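PDB 3FBQ: conserved domain protein, which is of unknown function, but folds into two beta-rich domains probably related to the E-set (immunoglobulin-like) clan, whose strands pair between copies. Local coordinates for residues A[32-35]-A[40-43]; A[56-61]-A[117-122]; A[103-108]-A[212-217]; A[109-114]-A[148-153]; A[200-203]-A[207-210]. All coordinates share one frame; numbering follows the deposited sequence.

Contact 1: residues A[32-35]-A[40-43]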
# COMPACT_ATOMS: atom_id res chain seq x y z
N ASN A 32 -5.63 9.58 22.09
CA ASN A 32 -4.97 10.76 21.63
C ASN A 32 -3.44 10.55 21.56
O ASN A 32 -2.66 11.43 21.79
CB ASN A 32 -5.38 11.99 22.45
CG ASN A 32 -6.87 12.16 22.51
OD1 ASN A 32 -7.58 12.02 21.50
ND2 ASN A 32 -7.38 12.43 23.71
N MET A 33 -3.02 9.36 21.21
CA MET A 33 -1.60 9.11 20.94
C MET A 33 -1.19 9.56 19.49
O MET A 33 -1.90 9.26 18.52
CB MET A 33 -1.29 7.67 21.32
CG MET A 33 -0.54 6.86 20.35
SD MET A 33 -0.34 5.20 21.12
CE MET A 33 1.36 5.35 21.79
N THR A 34 -0.11 10.32 19.39
CA THR A 34 0.26 11.00 18.14
C THR A 34 1.56 10.50 17.49
O THR A 34 2.48 10.15 18.19
CB THR A 34 0.44 12.53 18.35
OG1 THR A 34 -0.65 13.01 19.14
CG2 THR A 34 0.38 13.25 17.06
N ARG A 35 1.58 10.51 16.16
CA ARG A 35 2.75 10.29 15.33
C ARG A 35 2.92 11.42 14.32
O ARG A 35 1.95 11.82 13.69
CB ARG A 35 2.62 8.97 14.57
CG ARG A 35 3.51 7.85 15.13
CD ARG A 35 3.47 7.86 16.64
NE ARG A 35 3.39 6.53 17.20
CZ ARG A 35 3.09 6.25 18.47
NH1 ARG A 35 2.80 7.21 19.35
NH2 ARG A 35 3.08 4.99 18.83
N VAL A 40 2.90 15.92 8.48
CA VAL A 40 1.65 15.26 8.79
C VAL A 40 1.58 14.61 10.22
O VAL A 40 2.29 13.64 10.55
CB VAL A 40 1.32 14.19 7.64
CG1 VAL A 40 -0.08 13.55 7.78
CG2 VAL A 40 1.49 14.82 6.27
N LYS A 41 0.67 15.13 11.04
CA LYS A 41 0.43 14.64 12.37
C LYS A 41 -0.76 13.73 12.30
O LYS A 41 -1.84 14.20 11.95
CB LYS A 41 0.11 15.87 13.25
CG LYS A 41 0.23 15.63 14.76
CD LYS A 41 0.10 16.90 15.61
CE LYS A 41 -0.09 16.46 17.07
NZ LYS A 41 -0.62 17.48 18.06
N VAL A 42 -0.58 12.43 12.56
CA VAL A 42 -1.71 11.48 12.72
C VAL A 42 -1.92 11.14 14.22
O VAL A 42 -0.97 10.76 14.87
CB VAL A 42 -1.51 10.16 11.98
CG1 VAL A 42 -2.75 9.19 12.20
CG2 VAL A 42 -1.23 10.39 10.45
N THR A 43 -3.16 11.34 14.73
CA THR A 43 -3.60 11.00 16.06
C THR A 43 -4.61 9.90 16.01
O THR A 43 -5.49 9.89 15.15
CB THR A 43 -4.27 12.17 16.68
OG1 THR A 43 -3.31 13.20 16.66
CG2 THR A 43 -4.66 11.92 18.21

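Contact 2: residues A[56-61]-A[117-122]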
# COMPACT_ATOMS: atom_id res chain seq x y z
N ILE A 56 -11.61 2.28 15.48
CA ILE A 56 -10.63 3.26 15.83
C ILE A 56 -10.98 4.59 15.17
O ILE A 56 -11.51 4.64 14.04
CB ILE A 56 -9.31 2.72 15.32
CG1 ILE A 56 -8.50 2.36 16.51
CG2 ILE A 56 -8.61 3.56 14.15
CD1 ILE A 56 -7.20 1.88 16.05
N THR A 57 -10.64 5.65 15.88
CA THR A 57 -11.00 6.98 15.51
C THR A 57 -9.71 7.77 15.41
O THR A 57 -8.77 7.55 16.21
CB THR A 57 -11.99 7.44 16.58
OG1 THR A 57 -13.33 7.30 16.05
CG2 THR A 57 -11.77 8.79 17.00
N TYR A 58 -9.59 8.64 14.42
CA TYR A 58 -8.34 9.34 14.28
C TYR A 58 -8.50 10.70 13.70
O TYR A 58 -9.53 11.01 13.11
CB TYR A 58 -7.38 8.53 13.40
CG TYR A 58 -7.86 8.44 11.97
CD1 TYR A 58 -8.65 7.34 11.54
CD2 TYR A 58 -7.58 9.46 11.06
CE1 TYR A 58 -9.11 7.27 10.30
CE2 TYR A 58 -8.06 9.40 9.76
CZ TYR A 58 -8.81 8.29 9.38
OH TYR A 58 -9.27 8.25 8.09
N SER A 59 -7.45 11.50 13.85
CA SER A 59 -7.32 12.77 13.14
C SER A 59 -6.12 12.78 12.26
O SER A 59 -5.18 12.05 12.46
CB SER A 59 -7.21 13.92 14.11
OG SER A 59 -7.95 13.54 15.23
N LEU A 60 -6.16 13.65 11.29
CA LEU A 60 -5.10 13.75 10.36
C LEU A 60 -4.97 15.26 10.15
O LEU A 60 -5.96 15.90 9.80
CB LEU A 60 -5.54 12.99 9.12
CG LEU A 60 -4.66 13.02 7.89
CD1 LEU A 60 -3.50 12.16 8.22
CD2 LEU A 60 -5.43 12.49 6.69
N GLU A 61 -3.79 15.81 10.45
CA GLU A 61 -3.53 17.24 10.34
C GLU A 61 -2.29 17.44 9.54
O GLU A 61 -1.31 16.73 9.73
CB GLU A 61 -3.32 17.89 11.67
CG GLU A 61 -4.52 17.83 12.53
CD GLU A 61 -4.16 18.20 13.91
OE1 GLU A 61 -3.47 19.24 14.03
OE2 GLU A 61 -4.53 17.45 14.87
N PHE A 117 -3.10 -4.90 17.73
CA PHE A 117 -3.15 -4.50 16.32
C PHE A 117 -2.01 -3.58 15.93
O PHE A 117 -1.36 -3.05 16.84
CB PHE A 117 -4.50 -3.89 16.01
CG PHE A 117 -4.73 -2.66 16.76
CD1 PHE A 117 -4.40 -1.45 16.20
CD2 PHE A 117 -5.19 -2.71 18.09
CE1 PHE A 117 -4.60 -0.26 16.90
CE2 PHE A 117 -5.41 -1.52 18.84
CZ PHE A 117 -5.13 -0.29 18.22
N ARG A 118 -1.75 -3.40 14.63
CA ARG A 118 -0.78 -2.37 14.21
C ARG A 118 -1.42 -1.56 13.16
O ARG A 118 -1.95 -2.10 12.15
CB ARG A 118 0.59 -2.89 13.72
CG ARG A 118 1.03 -4.19 14.43
CD ARG A 118 2.46 -4.31 14.98
NE ARG A 118 3.49 -4.38 13.94
CZ ARG A 118 4.79 -4.71 14.11
NH1 ARG A 118 5.29 -5.04 15.31
NH2 ARG A 118 5.60 -4.70 13.04
N TRP A 119 -1.37 -0.26 13.36
CA TRP A 119 -1.78 0.67 12.31
C TRP A 119 -0.55 1.24 11.62
O TRP A 119 0.19 2.04 12.19
CB TRP A 119 -2.67 1.78 12.91
CG TRP A 119 -3.44 2.49 11.88
CD1 TRP A 119 -3.84 1.98 10.67
CD2 TRP A 119 -3.92 3.83 11.93
NE1 TRP A 119 -4.54 2.93 9.96
CE2 TRP A 119 -4.60 4.08 10.70
CE3 TRP A 119 -3.84 4.86 12.89
CZ2 TRP A 119 -5.20 5.30 10.41
CZ3 TRP A 119 -4.47 6.06 12.63
CH2 TRP A 119 -5.13 6.28 11.39
N ASN A 120 -0.30 0.81 10.40
CA ASN A 120 0.97 1.14 9.74
C ASN A 120 0.68 1.98 8.49
O ASN A 120 0.19 1.43 7.48
CB ASN A 120 1.80 -0.12 9.35
CG ASN A 120 2.22 -0.99 10.56
OD1 ASN A 120 2.58 -0.48 11.64
ND2 ASN A 120 2.17 -2.30 10.39
N ILE A 121 0.96 3.30 8.56
CA ILE A 121 0.61 4.15 7.43
C ILE A 121 1.81 4.41 6.62
O ILE A 121 2.84 4.77 7.17
CB ILE A 121 0.00 5.44 7.84
CG1 ILE A 121 -1.35 5.12 8.46
CG2 ILE A 121 -0.13 6.44 6.57
CD1 ILE A 121 -1.82 6.21 9.41
N GLU A 122 1.71 4.22 5.32
CA GLU A 122 2.92 4.43 4.54
C GLU A 122 2.82 5.63 3.61
O GLU A 122 3.71 5.87 2.85
CB GLU A 122 3.33 3.22 3.75
CG GLU A 122 2.68 1.92 4.16
CD GLU A 122 2.76 0.88 3.01
OE1 GLU A 122 3.47 -0.13 3.27
OE2 GLU A 122 2.15 1.11 1.87

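Contact 3: residues A[103-108]-A[212-217]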
# COMPACT_ATOMS: atom_id res chain seq x y z
N THR A 103 -12.13 0.43 10.87
CA THR A 103 -12.86 -0.66 11.47
C THR A 103 -12.22 -1.95 11.00
O THR A 103 -12.11 -2.14 9.82
CB THR A 103 -14.24 -0.60 10.80
OG1 THR A 103 -15.05 0.26 11.57
CG2 THR A 103 -14.94 -1.93 10.62
N THR A 104 -11.83 -2.87 11.87
CA THR A 104 -11.42 -4.20 11.37
C THR A 104 -12.14 -5.37 12.08
O THR A 104 -12.31 -5.35 13.30
CB THR A 104 -9.91 -4.34 11.43
OG1 THR A 104 -9.34 -3.16 10.87
CG2 THR A 104 -9.43 -5.55 10.64
N THR A 105 -12.58 -6.36 11.32
CA THR A 105 -13.27 -7.50 11.86
C THR A 105 -12.44 -8.75 11.62
O THR A 105 -12.13 -9.08 10.47
CB THR A 105 -14.68 -7.62 11.22
OG1 THR A 105 -15.35 -6.39 11.52
CG2 THR A 105 -15.49 -8.69 11.86
N HIS A 106 -12.07 -9.45 12.68
CA HIS A 106 -11.32 -10.66 12.50
C HIS A 106 -12.33 -11.86 12.31
O HIS A 106 -13.52 -11.70 12.61
CB HIS A 106 -10.40 -10.84 13.67
CG HIS A 106 -11.07 -11.42 14.87
ND1 HIS A 106 -11.56 -10.65 15.90
CD2 HIS A 106 -11.35 -12.70 15.19
CE1 HIS A 106 -12.10 -11.43 16.82
NE2 HIS A 106 -11.98 -12.68 16.42
N HIS A 107 -11.89 -13.00 11.75
CA HIS A 107 -12.75 -14.20 11.57
C HIS A 107 -12.15 -15.42 12.25
O HIS A 107 -12.21 -16.56 11.79
CB HIS A 107 -13.04 -14.47 10.10
CG HIS A 107 -13.52 -13.27 9.38
ND1 HIS A 107 -12.95 -12.81 8.20
CD2 HIS A 107 -14.48 -12.37 9.70
CE1 HIS A 107 -13.56 -11.72 7.81
NE2 HIS A 107 -14.48 -11.41 8.72
N ASP A 108 -11.52 -15.15 13.37
CA ASP A 108 -11.20 -16.14 14.31
C ASP A 108 -12.57 -16.58 14.87
O ASP A 108 -13.42 -15.74 15.21
CB ASP A 108 -10.29 -15.48 15.33
CG ASP A 108 -9.93 -16.37 16.45
OD1 ASP A 108 -10.33 -17.58 16.43
OD2 ASP A 108 -9.22 -15.85 17.38
N GLU A 212 -24.76 -2.35 10.34
CA GLU A 212 -23.77 -2.23 9.30
C GLU A 212 -23.04 -3.53 9.14
O GLU A 212 -22.48 -4.00 10.10
CB GLU A 212 -22.74 -1.22 9.80
CG GLU A 212 -22.25 -0.31 8.75
CD GLU A 212 -21.87 1.04 9.32
OE1 GLU A 212 -20.75 1.14 9.95
OE2 GLU A 212 -22.71 1.97 9.15
N GLY A 213 -22.99 -4.11 7.95
CA GLY A 213 -22.21 -5.34 7.72
C GLY A 213 -20.79 -5.21 8.28
O GLY A 213 -20.31 -4.10 8.46
N ASN A 214 -20.16 -6.34 8.60
CA ASN A 214 -18.76 -6.40 9.03
C ASN A 214 -17.98 -7.23 8.09
O ASN A 214 -16.82 -7.53 8.38
CB ASN A 214 -18.62 -7.07 10.39
CG ASN A 214 -19.55 -6.50 11.42
OD1 ASN A 214 -19.78 -5.28 11.44
ND2 ASN A 214 -20.10 -7.38 12.28
N GLY A 215 -18.62 -7.67 7.00
CA GLY A 215 -17.97 -8.43 5.95
C GLY A 215 -18.48 -9.85 5.86
O GLY A 215 -18.99 -10.40 6.84
N GLY A 216 -18.32 -10.45 4.67
CA GLY A 216 -18.63 -11.85 4.42
C GLY A 216 -17.49 -12.64 3.79
O GLY A 216 -16.53 -12.08 3.25
N SER A 217 -17.65 -13.96 3.83
CA SER A 217 -16.65 -14.92 3.47
C SER A 217 -17.35 -16.18 2.94
O SER A 217 -18.43 -16.52 3.42
CB SER A 217 -15.93 -15.34 4.72
OG SER A 217 -14.85 -14.50 4.94

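Contact 4: residues A[109-114]-A[148-153]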
# COMPACT_ATOMS: atom_id res chain seq x y z
N SER A 109 -12.81 -17.88 14.87
CA SER A 109 -14.00 -18.50 15.51
C SER A 109 -14.45 -17.90 16.84
O SER A 109 -15.60 -17.55 17.00
CB SER A 109 -13.73 -19.95 15.73
OG SER A 109 -14.92 -20.61 15.53
N ASN A 110 -13.57 -17.79 17.81
CA ASN A 110 -13.92 -17.08 19.05
C ASN A 110 -13.45 -15.64 19.05
O ASN A 110 -12.45 -15.25 18.39
CB ASN A 110 -13.30 -17.76 20.27
CG ASN A 110 -13.26 -19.26 20.14
OD1 ASN A 110 -14.29 -19.89 19.84
ND2 ASN A 110 -12.06 -19.86 20.34
N LYS A 111 -14.16 -14.84 19.84
CA LYS A 111 -13.81 -13.48 19.99
C LYS A 111 -12.49 -13.39 20.79
O LYS A 111 -12.05 -14.36 21.36
CB LYS A 111 -14.99 -12.65 20.54
CG LYS A 111 -15.53 -13.04 21.89
CD LYS A 111 -16.89 -12.36 22.22
CE LYS A 111 -17.40 -12.91 23.53
NZ LYS A 111 -18.09 -11.91 24.36
N LYS A 112 -11.82 -12.24 20.71
CA LYS A 112 -10.53 -12.06 21.32
C LYS A 112 -10.76 -11.15 22.51
O LYS A 112 -11.41 -10.09 22.38
CB LYS A 112 -9.60 -11.37 20.33
CG LYS A 112 -9.20 -12.20 19.17
CD LYS A 112 -8.30 -11.37 18.28
CE LYS A 112 -7.69 -12.17 17.17
NZ LYS A 112 -7.04 -13.34 17.82
N ASP A 113 -10.25 -11.55 23.68
CA ASP A 113 -10.34 -10.66 24.84
C ASP A 113 -9.39 -9.47 24.70
O ASP A 113 -9.77 -8.34 24.96
CB ASP A 113 -10.14 -11.43 26.15
CG ASP A 113 -11.18 -12.55 26.34
OD1 ASP A 113 -12.27 -12.55 25.70
OD2 ASP A 113 -10.92 -13.45 27.16
N LYS A 114 -8.17 -9.73 24.27
CA LYS A 114 -7.22 -8.68 23.93
C LYS A 114 -7.01 -8.70 22.41
O LYS A 114 -6.81 -9.75 21.86
CB LYS A 114 -5.90 -8.88 24.71
CG LYS A 114 -6.04 -8.42 26.19
CD LYS A 114 -5.03 -9.07 27.17
CE LYS A 114 -5.32 -8.65 28.66
NZ LYS A 114 -4.41 -9.25 29.76
N SER A 148 -19.09 -9.19 25.95
CA SER A 148 -20.42 -9.40 25.41
C SER A 148 -21.00 -10.79 25.72
O SER A 148 -20.25 -11.78 25.79
CB SER A 148 -20.35 -9.22 23.93
OG SER A 148 -19.46 -10.19 23.50
N LYS A 149 -22.33 -10.83 25.87
CA LYS A 149 -23.11 -12.06 26.01
C LYS A 149 -23.45 -12.63 24.66
O LYS A 149 -24.26 -12.05 23.92
CB LYS A 149 -24.42 -11.77 26.75
CG LYS A 149 -24.49 -12.42 28.12
CD LYS A 149 -25.88 -12.96 28.47
CE LYS A 149 -26.00 -14.45 28.25
NZ LYS A 149 -26.28 -14.77 26.80
N GLU A 150 -22.83 -13.77 24.34
CA GLU A 150 -23.18 -14.48 23.10
C GLU A 150 -23.90 -15.75 23.37
O GLU A 150 -23.46 -16.53 24.19
CB GLU A 150 -22.00 -14.90 22.30
CG GLU A 150 -20.75 -14.21 22.51
CD GLU A 150 -19.65 -15.08 21.93
OE1 GLU A 150 -19.62 -15.31 20.70
OE2 GLU A 150 -18.84 -15.59 22.73
N ARG A 151 -24.99 -15.94 22.64
CA ARG A 151 -25.73 -17.18 22.63
C ARG A 151 -25.61 -17.77 21.24
O ARG A 151 -25.61 -17.04 20.22
CB ARG A 151 -27.19 -16.91 22.94
CG ARG A 151 -27.88 -18.09 23.57
CD ARG A 151 -29.16 -17.66 24.25
NE ARG A 151 -30.18 -17.31 23.27
CZ ARG A 151 -31.11 -18.16 22.79
NH1 ARG A 151 -31.16 -19.43 23.21
NH2 ARG A 151 -31.99 -17.74 21.88
N THR A 152 -25.49 -19.09 21.16
CA THR A 152 -25.57 -19.71 19.83
C THR A 152 -27.01 -20.08 19.49
O THR A 152 -27.66 -20.79 20.24
CB THR A 152 -24.59 -20.88 19.65
OG1 THR A 152 -25.34 -22.05 19.32
CG2 THR A 152 -23.81 -21.12 20.94
N ILE A 153 -27.48 -19.57 18.36
CA ILE A 153 -28.87 -19.71 17.91
C ILE A 153 -29.01 -20.40 16.53
O ILE A 153 -28.05 -20.53 15.77
CB ILE A 153 -29.57 -18.33 17.82
CG1 ILE A 153 -29.05 -17.54 16.60
CG2 ILE A 153 -29.40 -17.60 19.08
CD1 ILE A 153 -29.03 -16.04 16.72

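Contact 5: residues A[200-203]-A[207-210]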
# COMPACT_ATOMS: atom_id res chain seq x y z
N THR A 200 -32.86 -7.09 8.18
CA THR A 200 -33.45 -5.88 8.72
C THR A 200 -33.95 -6.36 10.05
O THR A 200 -34.45 -7.50 10.15
CB THR A 200 -34.60 -5.40 7.78
OG1 THR A 200 -34.25 -4.11 7.27
CG2 THR A 200 -36.00 -5.43 8.44
N VAL A 201 -33.81 -5.53 11.07
CA VAL A 201 -34.06 -5.98 12.43
C VAL A 201 -35.11 -5.17 13.18
O VAL A 201 -35.05 -3.95 13.22
CB VAL A 201 -32.72 -6.12 13.24
CG1 VAL A 201 -32.97 -6.65 14.58
CG2 VAL A 201 -31.75 -7.07 12.53
N LYS A 202 -36.08 -5.89 13.78
CA LYS A 202 -37.02 -5.30 14.75
C LYS A 202 -37.03 -6.12 16.04
O LYS A 202 -36.53 -7.23 16.00
CB LYS A 202 -38.43 -5.25 14.15
CG LYS A 202 -38.62 -4.14 13.15
CD LYS A 202 -40.11 -3.89 12.96
CE LYS A 202 -40.34 -2.63 12.12
NZ LYS A 202 -41.63 -2.77 11.32
N ASP A 203 -37.57 -5.57 17.12
CA ASP A 203 -37.86 -6.36 18.31
C ASP A 203 -39.36 -6.42 18.58
O ASP A 203 -40.15 -5.81 17.86
CB ASP A 203 -37.13 -5.80 19.53
CG ASP A 203 -37.53 -4.37 19.84
OD1 ASP A 203 -38.55 -3.90 19.28
OD2 ASP A 203 -36.84 -3.72 20.65
N ASN A 207 -39.53 -1.47 17.69
CA ASN A 207 -38.29 -0.79 17.30
C ASN A 207 -37.53 -1.42 16.19
O ASN A 207 -37.57 -2.64 15.99
CB ASN A 207 -37.33 -0.75 18.47
CG ASN A 207 -37.97 -0.24 19.72
OD1 ASN A 207 -38.02 -0.96 20.73
ND2 ASN A 207 -38.44 1.02 19.70
N ASP A 208 -36.80 -0.55 15.50
CA ASP A 208 -35.97 -0.92 14.38
C ASP A 208 -34.51 -0.75 14.81
O ASP A 208 -34.21 0.04 15.70
CB ASP A 208 -36.28 -0.02 13.21
CG ASP A 208 -36.37 -0.79 11.89
OD1 ASP A 208 -35.32 -1.00 11.15
OD2 ASP A 208 -37.54 -1.16 11.59
N TYR A 209 -33.62 -1.50 14.20
CA TYR A 209 -32.23 -1.36 14.49
C TYR A 209 -31.43 -1.06 13.22
O TYR A 209 -31.45 -1.84 12.24
CB TYR A 209 -31.73 -2.60 15.23
CG TYR A 209 -32.40 -2.70 16.58
CD1 TYR A 209 -33.65 -3.34 16.72
CD2 TYR A 209 -31.83 -2.09 17.70
CE1 TYR A 209 -34.29 -3.39 17.95
CE2 TYR A 209 -32.49 -2.11 18.93
CZ TYR A 209 -33.70 -2.78 19.04
OH TYR A 209 -34.32 -2.83 20.26
N SER A 210 -30.79 0.12 13.25
CA SER A 210 -29.67 0.45 12.39
C SER A 210 -28.47 -0.44 12.69
O SER A 210 -28.19 -0.78 13.86
CB SER A 210 -29.22 1.92 12.55
OG SER A 210 -30.15 2.83 11.94

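Contact 1: residues A[32-35]-A[40-43]
T34 and T43 face each other as a non-hydrogen-bonded pair of an antiparallel beta hairpin, their CA atoms 4.4 Å apart, while the next pair, R35 and V42, carries the backbone bonds: R35 N to V42 O at 2.9 Å and V42 N to R35 O at 2.8 Å. The side chain of T34 illustrates how such a pair is filled. Its CB rests near V42 O and the CE of K41. From there the two branches part: OG1 turns to T43 OG1, 3.6 Å away, and CG2, held opposite the backbone N (chi1 -45° for OG1), lies against the aliphatic chain of K41, 3.3 Å from its CG. On the other strand T43 CG2 reaches back to N32 CA at 3.6 Å. K41 runs extended past T34, and its NZ bonds P221 O of the second subunit. R35 bends at chi2 (42°) and chi3, which bonds NH1 to T34 O at 3.2 Å while NE bonds N138 O. Methyl and methylene packing lies on the face of T34 and T43, beside the backbone bonds; the K41 bond and pairing of T34 and R35 with a second-subunit strand tie this hairpin, at its sheet's edge, into the assembly.

Contact 2: residues A[56-61]-A[117-122]
I56 and Y58 look across at F117 and W119 over a gap too wide for backbone pairing, the nearest CA atoms, those of I56 and W119, lying 9.9 Å apart. The space between is bridged entirely by side chains. W119 spans most of it: its CG stands opposite the backbone N (chi1 -162°), which sends the indole out toward the other strand with the benzo ring leading. The foremost atom, CH2, lies over one face of the Y58 ring, offset toward the rim and 3.5 Å from Y58 CG. The Y58 ring and the six-membered ring of W119 are inclined at 49° with centroids 5.1 Å apart, an oblique pairing that is neither a stack nor edge-to-face. CZ3 of W119 also reaches Y58 CB, at 3.9 Å.

This is the interior of a beta sandwich. Strand 53-62 is the central member of a five-stranded antiparallel sheet and strand 114-126 the middle one of a three-stranded sheet, an architecture consistent with the E-set clan to which the DUF4179 family belongs.

The second pair lies two residues earlier in both strands. I56 and F117 approach from opposite directions, CD1 of I56 meeting F117 CE1 at 3.5 Å and F117 CZ at 3.7 Å. Within its own strand W119 has I121 CD1 over one ring face, 3.6 Å above the plane. V102 of strand 97-106, I44 of strand 40-49 and L76 of strand 71-78 close in around the same tryptophan, while L141 of strand 131-144 packs on F117.

Contact 3: residues A[103-108]-A[212-217]
T105 and H107 meet segment 212-217 of strand 208-218 at two places, and following that segment residue by residue separates them. It enters through E212, whose OE1 is hydrogen-bonded to Y21 OH and whose backbone pairs with T229. After G213 comes N214, the main point of touch. Its CB sits 3.5 Å from T105 OG1 and 3.8 Å from T105 CG2, so the forked threonine end straddles the base of the asparagine, the two side chains crossing at about a right angle. The carbonyl is engaged as well: N214 O lies 3.6 Å from T105 CB and accepts a hydrogen bond from S85 OG. That serine also has a weak hydrogen bond to H107 NE2, and thus links both halves of the contact.

G215 follows with phi near 113°, a backbone shape in which a CB would collide with N214 O. G216 carries the strand on to S217, whose OG comes no nearer to the imidazole than 4.1 Å, measured to H107 ND1. T105 O lies 3.7 Å above one face of the H107 ring, offset toward the rim.

G216 and S217 pair with an antiparallel strand of the third subunit, whose R35 packs on S217. Within the chain, strand 97-106 lies between strands 53-62 and 84-92 of one sheet, and strand 208-218 between 224-231 and 196-203 of another; the contact therefore joins the two domains, at a place where S85 of strand 84-92 bonds N214 O and, weakly, H107 NE2.

Contact 4: residues A[109-114]-A[148-153]
K111 and E150 come at each other from opposite directions, with S148 receiving the tip of the lysine beside them. The K111 side chain leaves its backbone with CG between N and the carbonyl carbon (chi1 60°), then runs extended through CD and bends only at the last torsion (chi4 144°), a course that carries the ammonium across to the start of strand 149-157. There NZ donates a hydrogen bond to S148 O at 2.6 Å, approaching with a tilt of 26° from the carbonyl plane. The same NZ is modelled 2.4 Å from S148 OG, a bond so short that its length is doubtful at this resolution. E150 comes alongside the methylenes: its OE2 lies 3.1 Å from K111 CE, while OE2 and K111 NZ remain 4.1 Å apart. The charges attract at a distance beyond a salt bridge, and the glutamate probably still favours the protonated amine. K168 and A170 of strand 162-171 pack on E150.

Close by, S145 OG lies within hydrogen-bonding reach of the carbonyls of K112 and D113, presumably shared between them. Lysine reaching from a loop to a serine carbonyl is here a surface tie between two beta domains: the loop joining strands 97-106 and 114-126 of the first domain meets the edge strand that opens the sheet of the second.

Contact 5: residues A[200-203]-A[207-210]
D203 and Y209 bring together most of the kinds of interaction found in this tight beta hairpin. Backbone bonds come first. Y209 N donates to V201 O at 3.0 Å, and D203 N to N207 O at 3.1 Å; between them K202 and D208 form a non-hydrogen-bonded pair.

Side-chain hydrogen bonds centre on the D203 carboxylate, whose two oxygens are used separately. OD1 takes the backbone N of N207 at 3.1 Å, on its syn side, a side-chain-to-backbone bond spanning the turn between the strands. OD2 accepts from Y209 OH at 2.7 Å, the phenol approaching 48° above the carboxylate plane. Carboxylate and ring are turned 80° against each other, with D203 CG lying at the ring edge. Two neighbours thus fix the rotation of the acid, and the tyrosine hydroxyl is gripped in turn by N234 N.

Charge plays a looser part. D208 OD2 rests 3.2 Å from K202 CE, but 4.4 Å from K202 NZ, too far for a salt bridge, so the pair can contribute only a weak attraction at the surface.

Apolar packing occupies the other face. Y209 CD1 touches V201 CG1 at 4.0 Å, V201 carrying this branch opposite its backbone N (chi1 -177°), and F230 packs on both residues.

In the large antiparallel sheet, strand 196-203 runs between 208-218 and 239-247, whereas 208-218 has 224-231 on its other flank. The V201 and Y209 face looks inward: F176 and L178 of strand 175-184 and L240 of strand 239-247 also reach V201.

How the contacts relate
The contacts trace a path from one domain to the other. Contacts 1 and 2, centres 8 Å apart, share the first beta sandwich and touch where T43 O lies 2.9 Å from S59 N, since strands 40-49 and 53-62 are neighbours. Strand 97-106 leads on to contact 3, the domain junction, about 19 Å between centres from contact 2. Contact 4, its centre about 14 Å from that of contact 3 on the loop leaving that strand, is nested along the chain within contact 3's span. Contact 5, 37 Å from contact 1 between centres, is nested there too and uses strand 208-218. Contacts 1 and 5 lie in hairpins, one per domain; 3 and 4 lie where the domains meet.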